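Local coordinates for putative glycosyl hydrolase (Bacteroides thetaiotaomicron VPI-5482, PDB 3K11), which is probably a hydrolase of glycosyl hydrolase family 88, though its substrate has not been established, at residues R266-D280 with I331-W344. Residues are numbered along the deposited sequence; the frame is centred on the assembly and turned at random.
Sequences RANGWALLTACELLD and IYVYCLAHAINKGW
D280 and H338 tie together the C-terminal ends of two helix segments, 266-280 and 331-342, that run roughly parallel with a 25° crossing angle. H338 NE2 donates a nearly straight bond to D280 OD1, 2.6 Å long, which lies in the ring plane and accepts on its syn lone pair. The imidazole stands upright to the carboxylate, the planes 79° apart; Y334 OH sits over the centre of one face and K342 CG lies over the other, while ND1 is held by E409. D280 OD1 also faces K342 NZ in a long salt bridge of 3.8 Å. A single water donates to both D280 OD2 and E277 OE1 and accepts a hydrogen bond from Y334 OH, 2.6 Å from its oxygen; E277 OE2 pairs with K156. A second water links K342 NZ to D280 O. A leucine in place of D280 would probably leave H338 NE2 without its acceptor and K342 without its carboxylate. The body of the interface is apolar: L272 CD2 lies 3.5 Å from C335 CB, and C276 SG meets C335 SG at 3.9 Å. At the N-terminal end a side chain at G269 would run into I331 CD1; Y332 CE1 lies 3.5 Å from G269 CA. With CG1 anti to the carbonyl carbon (chi1 -64°), I331 carries CD1 over the W270 six-membered ring, 3.9 Å from its centroid. At the other end, beyond the Schellman turn at G343, W344 folds back with CH2 against L279 CB. N268 bridges outward, OD1 to H299 and ND2 to the carbonyls of Y248 and W264. The pair is part of the helical core, consistent with the (alpha/alpha)6 barrel of six-hairpin glycosidases: helix 202-217 packs on W270 and L273, helix 289-304 on L272 and W344, and helix 400-416 on E277 and N341.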
ATOM      1  N   ARG A 266       9.031  -0.499 -15.953  1.00 22.68           N
ATOM      2  CA  ARG A 266       9.921  -0.161 -17.057  1.00 23.24           C
ATOM      3  C   ARG A 266       9.380   1.002 -17.879  1.00 22.94           C
ATOM      4  O   ARG A 266      10.121   1.917 -18.164  1.00 25.62           O
ATOM      5  CB  ARG A 266      10.233  -1.345 -17.948  1.00 22.56           C
ATOM      6  CG  ARG A 266      11.123  -0.904 -19.125  1.00 24.56           C
ATOM      7  CD  ARG A 266      11.941  -1.995 -19.758  1.00 24.34           C
ATOM      8  NE  ARG A 266      11.133  -3.005 -20.412  1.00 23.67           N
ATOM      9  CZ  ARG A 266      11.198  -4.307 -20.160  1.00 21.28           C
ATOM     10  NH1 ARG A 266      12.028  -4.812 -19.261  1.00 24.22           N
ATOM     11  NH2 ARG A 266      10.431  -5.130 -20.881  1.00 23.63           N
ATOM     12  N   ALA A 267       8.100   1.005 -18.214  1.00 23.24           N
ATOM     13  CA  ALA A 267       7.542   2.086 -19.036  1.00 22.81           C
ATOM     14  C   ALA A 267       7.558   3.386 -18.245  1.00 22.95           C
ATOM     15  O   ALA A 267       7.737   4.452 -18.816  1.00 23.57           O
ATOM     16  CB  ALA A 267       6.117   1.739 -19.543  1.00 21.99           C
ATOM     17  N   ASN A 268       7.391   3.326 -16.916  1.00 22.36           N
ATOM     18  CA  ASN A 268       7.570   4.524 -16.115  1.00 20.36           C
ATOM     19  C   ASN A 268       9.002   4.991 -16.191  1.00 22.19           C
ATOM     20  O   ASN A 268       9.264   6.191 -16.302  1.00 24.27           O
ATOM     21  CB  ASN A 268       7.119   4.298 -14.665  1.00 23.31           C
ATOM     22  CG  ASN A 268       5.674   4.721 -14.472  1.00 20.88           C
ATOM     23  OD1 ASN A 268       5.417   5.882 -14.083  1.00 22.17           O
ATOM     24  ND2 ASN A 268       4.716   3.832 -14.841  1.00 23.35           N
ATOM     25  N   GLY A 269       9.945   4.047 -16.280  1.00 22.87           N
ATOM     26  CA  GLY A 269      11.336   4.402 -16.555  1.00 23.43           C
ATOM     27  C   GLY A 269      11.475   5.086 -17.905  1.00 22.69           C
ATOM     28  O   GLY A 269      12.131   6.115 -18.021  1.00 23.90           O
ATOM     29  N   TRP A 270      10.864   4.551 -18.939  1.00 22.83           N
ATOM     30  CA  TRP A 270      10.933   5.189 -20.241  1.00 22.37           C
ATOM     31  C   TRP A 270      10.419   6.638 -20.212  1.00 24.21           C
ATOM     32  O   TRP A 270      10.980   7.492 -20.852  1.00 24.96           O
ATOM     33  CB  TRP A 270      10.145   4.395 -21.267  1.00 22.64           C
ATOM     34  CG  TRP A 270      10.703   3.045 -21.631  1.00 23.02           C
ATOM     35  CD1 TRP A 270       9.963   1.920 -21.978  1.00 27.84           C
ATOM     36  CD2 TRP A 270      12.076   2.652 -21.710  1.00 28.25           C
ATOM     37  NE1 TRP A 270      10.807   0.896 -22.245  1.00 28.38           N
ATOM     38  CE2 TRP A 270      12.099   1.308 -22.080  1.00 30.82           C
ATOM     39  CE3 TRP A 270      13.286   3.305 -21.497  1.00 35.07           C
ATOM     40  CZ2 TRP A 270      13.271   0.604 -22.234  1.00 31.82           C
ATOM     41  CZ3 TRP A 270      14.465   2.591 -21.656  1.00 35.37           C
ATOM     42  CH2 TRP A 270      14.437   1.247 -22.004  1.00 33.23           C
ATOM     43  N   ALA A 271       9.377   6.922 -19.440  1.00 24.08           N
ATOM     44  CA  ALA A 271       8.801   8.271 -19.338  1.00 22.31           C
ATOM     45  C   ALA A 271       9.773   9.195 -18.595  1.00 23.07           C
ATOM     46  O   ALA A 271       9.925  10.373 -18.936  1.00 24.86           O
ATOM     47  CB  ALA A 271       7.469   8.235 -18.565  1.00 23.02           C
ATOM     48  N   LEU A 272      10.420   8.672 -17.560  1.00 23.38           N
ATOM     49  CA  LEU A 272      11.411   9.463 -16.792  1.00 22.82           C
ATOM     50  C   LEU A 272      12.621   9.773 -17.656  1.00 23.57           C
ATOM     51  O   LEU A 272      13.146  10.901 -17.658  1.00 23.70           O
ATOM     52  CB  LEU A 272      11.810   8.692 -15.516  1.00 21.98           C
ATOM     53  CG  LEU A 272      12.424   9.538 -14.363  1.00 23.73           C
ATOM     54  CD1 LEU A 272      11.442  10.620 -13.810  1.00 24.79           C
ATOM     55  CD2 LEU A 272      12.934   8.616 -13.251  1.00 22.76           C
ATOM     56  N   LEU A 273      13.033   8.764 -18.427  1.00 21.80           N
ATOM     57  CA  LEU A 273      14.179   8.887 -19.345  1.00 22.14           C
ATOM     58  C   LEU A 273      13.866   9.837 -20.476  1.00 21.15           C
ATOM     59  O   LEU A 273      14.746  10.598 -20.910  1.00 23.89           O
ATOM     60  CB  LEU A 273      14.618   7.487 -19.833  1.00 22.06           C
ATOM     61  CG  LEU A 273      15.850   7.337 -20.716  1.00 30.46           C
ATOM     62  CD1 LEU A 273      17.030   8.103 -20.254  1.00 20.80           C
ATOM     63  CD2 LEU A 273      16.200   5.848 -20.865  1.00 28.71           C
ATOM     64  N   THR A 274      12.639   9.805 -20.976  1.00 23.53           N
ATOM     65  CA  THR A 274      12.219  10.771 -22.006  1.00 23.64           C
ATOM     66  C   THR A 274      12.359  12.204 -21.528  1.00 24.13           C
ATOM     67  O   THR A 274      12.882  13.076 -22.233  1.00 24.35           O
ATOM     68  CB  THR A 274      10.752  10.542 -22.396  1.00 24.18           C
ATOM     69  OG1 THR A 274      10.643   9.230 -22.943  1.00 26.31           O
ATOM     70  CG2 THR A 274      10.301  11.536 -23.460  1.00 24.14           C
ATOM     71  N   ALA A 275      11.895  12.472 -20.311  1.00 23.11           N
ATOM     72  CA  ALA A 275      12.059  13.811 -19.731  1.00 22.68           C
ATOM     73  C   ALA A 275      13.531  14.202 -19.672  1.00 23.75           C
ATOM     74  O   ALA A 275      13.885  15.325 -20.003  1.00 24.51           O
ATOM     75  CB  ALA A 275      11.407  13.852 -18.356  1.00 21.11           C
ATOM     76  N   CYS A 276      14.420  13.286 -19.248  1.00 23.20           N
ATOM     77  CA  CYS A 276      15.861  13.565 -19.254  1.00 23.12           C
ATOM     78  C   CYS A 276      16.392  13.829 -20.650  1.00 23.07           C
ATOM     79  O   CYS A 276      17.125  14.782 -20.833  1.00 24.04           O
ATOM     80  CB  CYS A 276      16.648  12.400 -18.628  1.00 22.89           C
ATOM     81  SG  CYS A 276      16.366  12.190 -16.847  1.00 25.26           S
ATOM     82  N   GLU A 277      16.028  13.000 -21.632  1.00 20.74           N
ATOM     83  CA  GLU A 277      16.502  13.218 -22.987  1.00 22.49           C
ATOM     84  C   GLU A 277      16.055  14.559 -23.570  1.00 24.40           C
ATOM     85  O   GLU A 277      16.819  15.245 -24.279  1.00 22.72           O
ATOM     86  CB  GLU A 277      16.044  12.091 -23.879  1.00 24.11           C
ATOM     87  CG  GLU A 277      16.680  10.719 -23.581  1.00 23.92           C
ATOM     88  CD  GLU A 277      18.089  10.599 -24.065  1.00 27.43           C
ATOM     89  OE1 GLU A 277      18.998  10.939 -23.296  1.00 25.85           O
ATOM     90  OE2 GLU A 277      18.288  10.062 -25.174  1.00 28.78           O
ATOM     91  N   LEU A 278      14.809  14.927 -23.295  1.00 23.93           N
ATOM     92  CA  LEU A 278      14.233  16.193 -23.759  1.00 22.22           C
ATOM     93  C   LEU A 278      14.840  17.379 -23.040  1.00 24.19           C
ATOM     94  O   LEU A 278      15.232  18.355 -23.668  1.00 23.97           O
ATOM     95  CB  LEU A 278      12.707  16.162 -23.597  1.00 22.88           C
ATOM     96  CG  LEU A 278      11.911  17.375 -24.056  1.00 21.54           C
ATOM     97  CD1 LEU A 278      12.246  17.715 -25.488  1.00 20.69           C
ATOM     98  CD2 LEU A 278      10.386  17.148 -23.858  1.00 19.61           C
ATOM     99  N   LEU A 279      14.959  17.283 -21.718  1.00 22.66           N
ATOM    100  CA  LEU A 279      15.585  18.350 -20.954  1.00 21.70           C
ATOM    101  C   LEU A 279      17.102  18.541 -21.247  1.00 24.30           C
ATOM    102  O   LEU A 279      17.668  19.641 -21.057  1.00 24.19           O
ATOM    103  CB  LEU A 279      15.265  18.198 -19.466  1.00 20.05           C
ATOM    104  CG  LEU A 279      13.835  18.459 -19.056  1.00 23.50           C
ATOM    105  CD1 LEU A 279      13.623  17.910 -17.684  1.00 20.57           C
ATOM    106  CD2 LEU A 279      13.442  19.954 -19.156  1.00 24.12           C
ATOM    107  N   ASP A 280      17.760  17.486 -21.747  1.00 24.15           N
ATOM    108  CA  ASP A 280      19.129  17.624 -22.231  1.00 24.44           C
ATOM    109  C   ASP A 280      19.201  18.505 -23.461  1.00 24.68           C
ATOM    110  O   ASP A 280      20.232  19.087 -23.744  1.00 24.51           O
ATOM    111  CB  ASP A 280      19.700  16.252 -22.607  1.00 25.47           C
ATOM    112  CG  ASP A 280      20.130  15.420 -21.391  1.00 25.02           C
ATOM    113  OD1 ASP A 280      20.273  15.961 -20.257  1.00 25.78           O
ATOM    114  OD2 ASP A 280      20.374  14.188 -21.599  1.00 24.60           O
ATOM    115  N   ILE A 331      17.148   2.170 -14.960  1.00 23.91           N
ATOM    116  CA  ILE A 331      16.677   3.393 -15.599  1.00 23.86           C
ATOM    117  C   ILE A 331      16.486   4.515 -14.543  1.00 20.69           C
ATOM    118  O   ILE A 331      16.977   5.644 -14.756  1.00 23.43           O
ATOM    119  CB  ILE A 331      15.367   3.222 -16.390  1.00 22.33           C
ATOM    120  CG1 ILE A 331      15.526   2.250 -17.582  1.00 25.46           C
ATOM    121  CG2 ILE A 331      14.870   4.605 -16.886  1.00 20.56           C
ATOM    122  CD1 ILE A 331      14.150   1.681 -18.121  1.00 23.45           C
ATOM    123  N   TYR A 332      15.815   4.225 -13.437  1.00 23.80           N
ATOM    124  CA  TYR A 332      15.619   5.235 -12.409  1.00 22.76           C
ATOM    125  C   TYR A 332      16.923   5.730 -11.843  1.00 23.40           C
ATOM    126  O   TYR A 332      17.090   6.935 -11.588  1.00 24.18           O
ATOM    127  CB  TYR A 332      14.751   4.756 -11.273  1.00 23.86           C
ATOM    128  CG  TYR A 332      13.369   4.294 -11.723  1.00 21.49           C
ATOM    129  CD1 TYR A 332      12.650   4.986 -12.693  1.00 26.04           C
ATOM    130  CD2 TYR A 332      12.760   3.215 -11.132  1.00 26.78           C
ATOM    131  CE1 TYR A 332      11.379   4.560 -13.080  1.00 27.13           C
ATOM    132  CE2 TYR A 332      11.478   2.783 -11.519  1.00 26.18           C
ATOM    133  CZ  TYR A 332      10.813   3.453 -12.500  1.00 26.86           C
ATOM    134  OH  TYR A 332       9.561   3.024 -12.922  1.00 27.43           O
ATOM    135  N   VAL A 333      17.840   4.816 -11.596  1.00 22.94           N
ATOM    136  CA  VAL A 333      19.178   5.225 -11.082  1.00 23.23           C
ATOM    137  C   VAL A 333      19.839   6.207 -12.065  1.00 24.24           C
ATOM    138  O   VAL A 333      20.391   7.220 -11.647  1.00 21.14           O
ATOM    139  CB  VAL A 333      20.091   4.000 -10.824  1.00 21.62           C
ATOM    140  CG1 VAL A 333      21.558   4.406 -10.528  1.00 20.03           C
ATOM    141  CG2 VAL A 333      19.516   3.148  -9.635  1.00 21.34           C
ATOM    142  N   TYR A 334      19.818   5.880 -13.350  1.00 24.37           N
ATOM    143  CA  TYR A 334      20.381   6.785 -14.342  1.00 23.04           C
ATOM    144  C   TYR A 334      19.685   8.137 -14.241  1.00 24.68           C
ATOM    145  O   TYR A 334      20.338   9.178 -14.225  1.00 23.60           O
ATOM    146  CB  TYR A 334      20.265   6.286 -15.791  1.00 23.09           C
ATOM    147  CG  TYR A 334      20.501   7.446 -16.742  1.00 23.02           C
ATOM    148  CD1 TYR A 334      21.784   7.939 -16.962  1.00 21.48           C
ATOM    149  CD2 TYR A 334      19.444   8.106 -17.366  1.00 23.54           C
ATOM    150  CE1 TYR A 334      21.985   9.031 -17.778  1.00 26.42           C
ATOM    151  CE2 TYR A 334      19.649   9.240 -18.175  1.00 23.01           C
ATOM    152  CZ  TYR A 334      20.928   9.677 -18.374  1.00 23.35           C
ATOM    153  OH  TYR A 334      21.182  10.760 -19.185  1.00 23.63           O
ATOM    154  N   CYS A 335      18.358   8.126 -14.286  1.00 22.68           N
ATOM    155  CA  CYS A 335      17.649   9.391 -14.320  1.00 22.70           C
ATOM    156  C   CYS A 335      17.944  10.258 -13.112  1.00 24.08           C
ATOM    157  O   CYS A 335      18.053  11.464 -13.227  1.00 23.09           O
ATOM    158  CB  CYS A 335      16.162   9.172 -14.389  1.00 22.17           C
ATOM    159  SG  CYS A 335      15.695   8.460 -16.013  1.00 24.74           S
ATOM    160  N   LEU A 336      17.993   9.632 -11.948  1.00 22.31           N
ATOM    161  CA  LEU A 336      18.207  10.368 -10.709  1.00 23.09           C
ATOM    162  C   LEU A 336      19.612  10.927 -10.639  1.00 24.09           C
ATOM    163  O   LEU A 336      19.794  12.124 -10.335  1.00 25.00           O
ATOM    164  CB  LEU A 336      17.885   9.487  -9.507  1.00 23.70           C
ATOM    165  CG  LEU A 336      16.438   9.081  -9.290  1.00 25.56           C
ATOM    166  CD1 LEU A 336      16.364   7.968  -8.198  1.00 23.76           C
ATOM    167  CD2 LEU A 336      15.477  10.315  -9.003  1.00 22.74           C
ATOM    168  N   ALA A 337      20.618  10.112 -10.967  1.00 22.07           N
ATOM    169  CA  ALA A 337      22.013  10.597 -10.955  1.00 20.02           C
ATOM    170  C   ALA A 337      22.171  11.733 -11.962  1.00 20.77           C
ATOM    171  O   ALA A 337      22.840  12.742 -11.681  1.00 21.81           O
ATOM    172  CB  ALA A 337      22.965   9.453 -11.268  1.00 20.37           C
ATOM    173  N   HIS A 338      21.570  11.567 -13.144  1.00 23.86           N
ATOM    174  CA  HIS A 338      21.667  12.581 -14.204  1.00 24.43           C
ATOM    175  C   HIS A 338      21.060  13.925 -13.759  1.00 23.33           C
ATOM    176  O   HIS A 338      21.659  14.989 -13.939  1.00 24.97           O
ATOM    177  CB  HIS A 338      20.948  12.097 -15.448  1.00 24.02           C
ATOM    178  CG  HIS A 338      21.174  12.957 -16.645  1.00 22.93           C
ATOM    179  ND1 HIS A 338      22.428  13.113 -17.198  1.00 23.23           N
ATOM    180  CD2 HIS A 338      20.321  13.689 -17.408  1.00 23.30           C
ATOM    181  CE1 HIS A 338      22.343  13.944 -18.230  1.00 28.33           C
ATOM    182  NE2 HIS A 338      21.074  14.286 -18.397  1.00 25.70           N
ATOM    183  N   ALA A 339      19.868  13.834 -13.164  1.00 21.73           N
ATOM    184  CA  ALA A 339      19.125  15.013 -12.714  1.00 18.43           C
ATOM    185  C   ALA A 339      19.903  15.725 -11.599  1.00 23.68           C
ATOM    186  O   ALA A 339      19.890  16.944 -11.532  1.00 23.61           O
ATOM    187  CB  ALA A 339      17.721  14.629 -12.215  1.00 20.79           C
ATOM    188  N   ILE A 340      20.579  14.967 -10.731  1.00 24.68           N
ATOM    189  CA  ILE A 340      21.419  15.593  -9.710  1.00 21.76           C
ATOM    190  C   ILE A 340      22.608  16.274 -10.372  1.00 21.55           C
ATOM    191  O   ILE A 340      22.907  17.462 -10.066  1.00 22.31           O
ATOM    192  CB  ILE A 340      21.956  14.579  -8.658  1.00 22.91           C
ATOM    193  CG1 ILE A 340      20.798  13.982  -7.830  1.00 21.08           C
ATOM    194  CG2 ILE A 340      22.952  15.283  -7.708  1.00 21.75           C
ATOM    195  CD1 ILE A 340      21.149  12.627  -7.091  1.00 21.99           C
ATOM    196  N   ASN A 341      23.261  15.547 -11.277  1.00 22.00           N
ATOM    197  CA  ASN A 341      24.415  16.089 -12.002  1.00 22.20           C
ATOM    198  C   ASN A 341      24.050  17.343 -12.775  1.00 25.15           C
ATOM    199  O   ASN A 341      24.876  18.267 -12.870  1.00 23.40           O
ATOM    200  CB  ASN A 341      25.000  15.051 -12.952  1.00 23.53           C
ATOM    201  CG  ASN A 341      25.696  13.902 -12.226  1.00 24.17           C
ATOM    202  OD1 ASN A 341      26.193  14.077 -11.104  1.00 27.54           O
ATOM    203  ND2 ASN A 341      25.818  12.767 -12.905  1.00 25.25           N
ATOM    204  N   LYS A 342      22.842  17.378 -13.344  1.00 21.84           N
ATOM    205  CA  LYS A 342      22.376  18.540 -14.126  1.00 23.22           C
ATOM    206  C   LYS A 342      21.861  19.690 -13.306  1.00 25.45           C
ATOM    207  O   LYS A 342      21.616  20.743 -13.848  1.00 23.35           O
ATOM    208  CB  LYS A 342      21.283  18.124 -15.135  1.00 23.12           C
ATOM    209  CG  LYS A 342      21.764  17.178 -16.180  1.00 22.73           C
ATOM    210  CD  LYS A 342      22.610  17.852 -17.296  1.00 35.17           C
ATOM    211  CE  LYS A 342      21.777  18.524 -18.328  1.00 42.18           C
ATOM    212  NZ  LYS A 342      22.610  18.842 -19.525  1.00 41.14           N
ATOM    213  N   GLY A 343      21.696  19.510 -12.010  1.00 22.91           N
ATOM    214  CA  GLY A 343      21.162  20.540 -11.137  1.00 26.68           C
ATOM    215  C   GLY A 343      19.650  20.606 -11.137  1.00 24.18           C
ATOM    216  O   GLY A 343      19.107  21.599 -10.683  1.00 23.76           O
ATOM    217  N   TRP A 344      18.963  19.581 -11.653  1.00 24.42           N
ATOM    218  CA  TRP A 344      17.494  19.578 -11.719  1.00 24.10           C
ATOM    219  C   TRP A 344      16.810  19.154 -10.426  1.00 23.73           C
ATOM    220  O   TRP A 344      15.715  19.625 -10.121  1.00 23.08           O
ATOM    221  CB  TRP A 344      17.006  18.660 -12.826  1.00 25.27           C
ATOM    222  CG  TRP A 344      17.541  18.975 -14.164  1.00 22.41           C
ATOM    223  CD1 TRP A 344      18.012  20.143 -14.625  1.00 27.82           C
ATOM    224  CD2 TRP A 344      17.577  18.063 -15.269  1.00 21.48           C
ATOM    225  NE1 TRP A 344      18.380  20.018 -15.948  1.00 22.64           N
ATOM    226  CE2 TRP A 344      18.128  18.737 -16.352  1.00 28.12           C
ATOM    227  CE3 TRP A 344      17.216  16.731 -15.420  1.00 24.55           C
ATOM    228  CZ2 TRP A 344      18.301  18.133 -17.576  1.00 22.86           C
ATOM    229  CZ3 TRP A 344      17.403  16.109 -16.637  1.00 26.06           C
ATOM    230  CH2 TRP A 344      17.965  16.805 -17.694  1.00 25.85           C
TER
HETATM  231  O   HOH W   1      19.373  11.898 -20.680  1.00 23.78           O
HETATM  232  O   HOH W   2      20.151  20.683 -20.241  1.00 29.52           O
HETATM  233  O   HOH W   3      22.521  18.913 -22.374  1.00 50.48           O